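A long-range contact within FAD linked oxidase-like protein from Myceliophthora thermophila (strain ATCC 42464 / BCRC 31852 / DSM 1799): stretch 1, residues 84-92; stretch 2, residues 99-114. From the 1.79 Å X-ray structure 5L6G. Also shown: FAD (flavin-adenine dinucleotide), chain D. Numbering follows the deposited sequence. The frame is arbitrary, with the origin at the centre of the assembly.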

# COMPACT_ATOMS: atom_id res chain seq x y z
N GLY A 84 24.04 4.27 -17.65
CA GLY A 84 22.91 4.39 -18.56
C GLY A 84 21.99 3.21 -18.42
O GLY A 84 21.60 2.59 -19.40
N VAL A 85 21.65 2.88 -17.17
CA VAL A 85 20.65 1.89 -16.87
C VAL A 85 19.67 2.55 -15.91
O VAL A 85 19.98 3.57 -15.29
CB VAL A 85 21.24 0.57 -16.28
CG1 VAL A 85 22.19 -0.11 -17.29
CG2 VAL A 85 21.97 0.81 -14.96
N LYS A 86 18.47 2.00 -15.84
CA LYS A 86 17.46 2.51 -14.93
C LYS A 86 17.76 1.96 -13.55
O LYS A 86 18.49 0.97 -13.43
CB LYS A 86 16.08 2.07 -15.40
CG LYS A 86 15.73 2.55 -16.79
CD LYS A 86 15.76 4.06 -16.92
CE LYS A 86 15.28 4.49 -18.30
NZ LYS A 86 15.22 5.97 -18.46
N ALA A 87 17.24 2.63 -12.51
CA ALA A 87 17.47 2.20 -11.14
C ALA A 87 16.20 2.31 -10.37
O ALA A 87 15.45 3.27 -10.55
CB ALA A 87 18.54 3.07 -10.49
N ASN A 88 15.92 1.33 -9.51
CA ASN A 88 14.76 1.41 -8.62
C ASN A 88 15.12 0.95 -7.23
O ASN A 88 15.81 -0.04 -7.10
CB ASN A 88 13.61 0.54 -9.14
CG ASN A 88 13.36 0.75 -10.60
OD1 ASN A 88 13.97 0.09 -11.45
ND2 ASN A 88 12.51 1.72 -10.92
N PRO A 89 14.60 1.62 -6.20
CA PRO A 89 14.74 1.13 -4.85
C PRO A 89 13.80 -0.03 -4.59
O PRO A 89 12.68 -0.05 -5.11
CB PRO A 89 14.35 2.33 -4.00
CG PRO A 89 13.40 3.07 -4.84
CD PRO A 89 13.82 2.87 -6.25
N LYS A 90 14.27 -0.99 -3.80
CA LYS A 90 13.45 -2.10 -3.31
C LYS A 90 13.55 -2.08 -1.80
O LYS A 90 14.65 -2.23 -1.22
CB LYS A 90 13.96 -3.41 -3.85
CG LYS A 90 13.08 -4.61 -3.52
CD LYS A 90 13.67 -5.86 -4.18
CE LYS A 90 13.15 -7.12 -3.54
NZ LYS A 90 14.26 -7.91 -3.03
N SER A 91 12.42 -1.83 -1.16
CA SER A 91 12.38 -1.76 0.30
C SER A 91 11.92 -3.12 0.85
O SER A 91 12.75 -3.94 1.20
CB SER A 91 11.50 -0.60 0.75
OG SER A 91 11.30 -0.60 2.15
N GLY A 92 10.61 -3.38 0.88
CA GLY A 92 10.10 -4.66 1.34
C GLY A 92 9.89 -5.68 0.22
O GLY A 92 9.69 -6.87 0.48
N PHE A 99 7.54 -3.96 -9.12
CA PHE A 99 8.16 -2.69 -9.51
C PHE A 99 9.44 -2.32 -8.76
O PHE A 99 10.23 -1.53 -9.28
CB PHE A 99 7.15 -1.55 -9.45
CG PHE A 99 6.05 -1.61 -10.48
CD1 PHE A 99 6.21 -2.26 -11.72
CD2 PHE A 99 4.86 -0.95 -10.23
CE1 PHE A 99 5.19 -2.27 -12.66
CE2 PHE A 99 3.84 -0.95 -11.17
CZ PHE A 99 4.01 -1.60 -12.37
N GLY A 100 9.66 -2.89 -7.57
CA GLY A 100 10.92 -2.71 -6.84
C GLY A 100 12.08 -3.39 -7.54
O GLY A 100 13.22 -3.02 -7.34
N LEU A 101 11.78 -4.39 -8.38
CA LEU A 101 12.79 -4.97 -9.26
C LEU A 101 12.93 -4.22 -10.58
O LEU A 101 13.83 -4.52 -11.35
CB LEU A 101 12.46 -6.43 -9.55
CG LEU A 101 12.43 -7.37 -8.35
CD1 LEU A 101 11.92 -8.71 -8.83
CD2 LEU A 101 13.80 -7.50 -7.72
N GLY A 102 12.04 -3.27 -10.82
CA GLY A 102 12.04 -2.43 -12.00
C GLY A 102 10.88 -2.74 -12.93
O GLY A 102 10.69 -2.03 -13.92
N GLY A 103 10.16 -3.82 -12.66
CA GLY A 103 8.98 -4.18 -13.46
C GLY A 103 9.32 -4.71 -14.85
O GLY A 103 8.44 -4.85 -15.70
N GLU A 104 10.59 -5.00 -15.07
CA GLU A 104 11.12 -5.56 -16.32
C GLU A 104 12.55 -5.91 -15.96
O GLU A 104 13.03 -5.48 -14.89
CB GLU A 104 11.07 -4.54 -17.47
CG GLU A 104 11.72 -3.21 -17.13
CD GLU A 104 11.59 -2.14 -18.22
OE1 GLU A 104 10.81 -2.34 -19.16
OE2 GLU A 104 12.25 -1.10 -18.13
N ASP A 105 13.23 -6.64 -16.84
CA ASP A 105 14.61 -7.05 -16.60
C ASP A 105 15.53 -5.86 -16.80
O ASP A 105 15.17 -4.91 -17.49
CB ASP A 105 15.05 -8.15 -17.59
CG ASP A 105 14.31 -9.45 -17.39
OD1 ASP A 105 13.83 -9.73 -16.27
OD2 ASP A 105 14.24 -10.23 -18.37
N GLY A 106 16.71 -5.92 -16.20
CA GLY A 106 17.80 -5.06 -16.60
C GLY A 106 17.95 -3.72 -15.90
O GLY A 106 18.70 -2.88 -16.38
N HIS A 107 17.27 -3.51 -14.77
CA HIS A 107 17.48 -2.29 -13.97
C HIS A 107 18.46 -2.59 -12.86
O HIS A 107 18.61 -3.74 -12.44
CB HIS A 107 16.19 -1.83 -13.30
CG HIS A 107 15.14 -1.38 -14.25
ND1 HIS A 107 14.17 -0.46 -13.90
CD2 HIS A 107 14.92 -1.69 -15.55
CE1 HIS A 107 13.38 -0.25 -14.94
NE2 HIS A 107 13.81 -0.99 -15.95
N LEU A 108 19.10 -1.54 -12.37
CA LEU A 108 19.82 -1.61 -11.12
C LEU A 108 18.79 -1.60 -10.01
O LEU A 108 17.96 -0.71 -9.97
CB LEU A 108 20.73 -0.39 -10.94
CG LEU A 108 21.34 -0.23 -9.56
CD1 LEU A 108 22.27 -1.39 -9.25
CD2 LEU A 108 22.08 1.09 -9.47
N VAL A 109 18.86 -2.57 -9.13
CA VAL A 109 17.99 -2.61 -7.98
C VAL A 109 18.80 -2.17 -6.78
O VAL A 109 19.85 -2.74 -6.49
CB VAL A 109 17.41 -4.01 -7.77
CG1 VAL A 109 16.67 -4.07 -6.43
CG2 VAL A 109 16.48 -4.34 -8.91
N VAL A 110 18.31 -1.13 -6.12
CA VAL A 110 18.95 -0.62 -4.91
C VAL A 110 18.19 -1.26 -3.77
O VAL A 110 17.13 -0.79 -3.36
CB VAL A 110 18.91 0.91 -4.88
CG1 VAL A 110 19.61 1.46 -3.64
CG2 VAL A 110 19.55 1.43 -6.17
N GLU A 111 18.72 -2.39 -3.32
CA GLU A 111 18.09 -3.18 -2.29
C GLU A 111 18.38 -2.56 -0.92
O GLU A 111 19.53 -2.49 -0.51
CB GLU A 111 18.66 -4.60 -2.33
CG GLU A 111 18.24 -5.46 -1.16
CD GLU A 111 16.76 -5.74 -1.18
OE1 GLU A 111 16.29 -6.35 -2.17
OE2 GLU A 111 16.06 -5.37 -0.23
N LEU A 112 17.32 -2.18 -0.21
CA LEU A 112 17.40 -1.35 0.98
C LEU A 112 17.21 -2.12 2.27
O LEU A 112 17.23 -1.52 3.34
CB LEU A 112 16.32 -0.27 0.90
CG LEU A 112 16.41 0.68 -0.30
CD1 LEU A 112 15.24 1.64 -0.24
CD2 LEU A 112 17.72 1.47 -0.29
N ASP A 113 17.10 -3.44 2.18
CA ASP A 113 16.73 -4.27 3.33
C ASP A 113 17.80 -4.42 4.39
O ASP A 113 17.50 -4.88 5.48
CB ASP A 113 16.23 -5.66 2.88
CG ASP A 113 17.35 -6.58 2.41
OD1 ASP A 113 18.43 -6.11 2.04
OD2 ASP A 113 17.14 -7.81 2.39
N ARG A 114 19.03 -4.01 4.11
CA ARG A 114 20.05 -3.95 5.15
C ARG A 114 19.93 -2.64 5.98
O ARG A 114 20.52 -2.52 7.02
CB ARG A 114 21.47 -4.14 4.57
CG ARG A 114 21.66 -5.29 3.56
CD ARG A 114 20.94 -6.63 3.85
NE ARG A 114 21.51 -7.80 3.12
CZ ARG A 114 21.20 -8.19 1.87
NH1 ARG A 114 20.30 -7.55 1.12
NH2 ARG A 114 21.79 -9.26 1.34
PA FAD D . 8.71 -2.54 -3.00
O1A FAD D . 10.08 -2.63 -2.38
O2A FAD D . 8.36 -3.57 -4.03
O5B FAD D . 8.43 -1.07 -3.49
C5B FAD D . 7.20 -0.66 -4.08
C4B FAD D . 7.42 0.60 -4.89
O4B FAD D . 7.91 1.63 -4.03
C3B FAD D . 8.46 0.42 -5.98
O3B FAD D . 8.15 1.27 -7.07
C2B FAD D . 9.73 0.90 -5.33
O2B FAD D . 10.74 1.28 -6.26
C1B FAD D . 9.21 2.03 -4.48
N9A FAD D . 10.09 2.26 -3.33
C8A FAD D . 10.47 1.39 -2.39
N7A FAD D . 11.31 1.98 -1.51
C5A FAD D . 11.43 3.24 -1.91
C6A FAD D . 12.19 4.40 -1.44
N6A FAD D . 12.94 4.23 -0.33
N1A FAD D . 12.10 5.54 -2.15
C2A FAD D . 11.34 5.67 -3.24
N3A FAD D . 10.60 4.63 -3.73
C4A FAD D . 10.63 3.43 -3.10
N1 FAD D . -1.06 -2.12 1.35
C2 FAD D . -1.94 -1.41 2.12
O2 FAD D . -2.22 -0.22 1.79
N3 FAD D . -2.49 -1.95 3.24
C4 FAD D . -2.19 -3.20 3.66
O4 FAD D . -2.69 -3.72 4.70
C4X FAD D . -1.26 -4.04 2.88
N5 FAD D . -0.91 -5.31 3.23
C5X FAD D . -0.01 -6.07 2.51
C6 FAD D . 0.37 -7.36 2.89
C7 FAD D . 1.27 -8.09 2.10
C7M FAD D . 1.63 -9.49 2.54
C8 FAD D . 1.90 -7.49 0.88
C8M FAD D . 2.94 -8.23 0.05
C9 FAD D . 1.52 -6.20 0.52
C9A FAD D . 0.58 -5.47 1.28
N10 FAD D . 0.17 -4.16 0.91
C10 FAD D . -0.73 -3.40 1.67
C1' FAD D . 0.69 -3.49 -0.28
C2' FAD D . 1.90 -2.66 0.01
O2' FAD D . 1.44 -1.44 0.62
C3' FAD D . 2.51 -2.33 -1.34
O3' FAD D . 2.84 -3.52 -2.06
C4' FAD D . 3.78 -1.50 -1.10
O4' FAD D . 3.96 -0.61 -2.21
C5' FAD D . 4.95 -2.41 -0.89
O5' FAD D . 6.04 -1.68 -0.32
P FAD D . 7.46 -2.36 -0.34
O1P FAD D . 8.52 -1.40 0.12
O2P FAD D . 7.40 -3.68 0.36
O3P FAD D . 7.58 -2.77 -1.88
O HOH W 1 17.96 -0.49 -17.40
O HOH W 2 13.57 -6.02 -0.27

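How do the two backbones meet? They run as parallel strands, with Ala 87 to Lys 90 paired in register with Leu 108 to Glu 111. Stretch 1 lends alternate residues to the ladder: Leu 108 N donates to Lys 86 O (2.8 Å), Asn 88 N to Leu 108 O (2.9 Å), and Val 110 N to Asn 88 O (2.9 Å). Lys 90 continues the pattern, its N donating to Val 110 O and its O accepting from Leu 112 N, both at 2.9 Å. The bonds come from Lys 86, Asn 88 and Lys 90, so this ladder asks no amide hydrogen of Pro 89.

What secures the His 107 ring? Its ND1 donates to Asn 88 OD1 (2.5 Å) at the ring edge, while its NE2 donates to Glu 104 OE2 (2.7 Å). Lys 86 CB lies over one face, 3.5 Å from the ring centroid, in a CH-pi contact.

How is the buried charge of Lys 90 met? Its chain, with chi1 to chi3 all t and chi4 off at -122°, passes Val 109 and Leu 101, and NZ forms a salt bridge with Glu 111 OE1 (2.7 Å). A water donates to both Glu 111 OE2 and Ser 91 O, extending the link.

What packs on the face carrying Ala 87, Leu 108, Pro 89 and Val 110? Ala 87 CB approaches Leu 108 CB (4.1 Å), and just beyond the strand Pro 89 CB meets Leu 112 CD1 (3.9 Å), both apolar contacts between side chains.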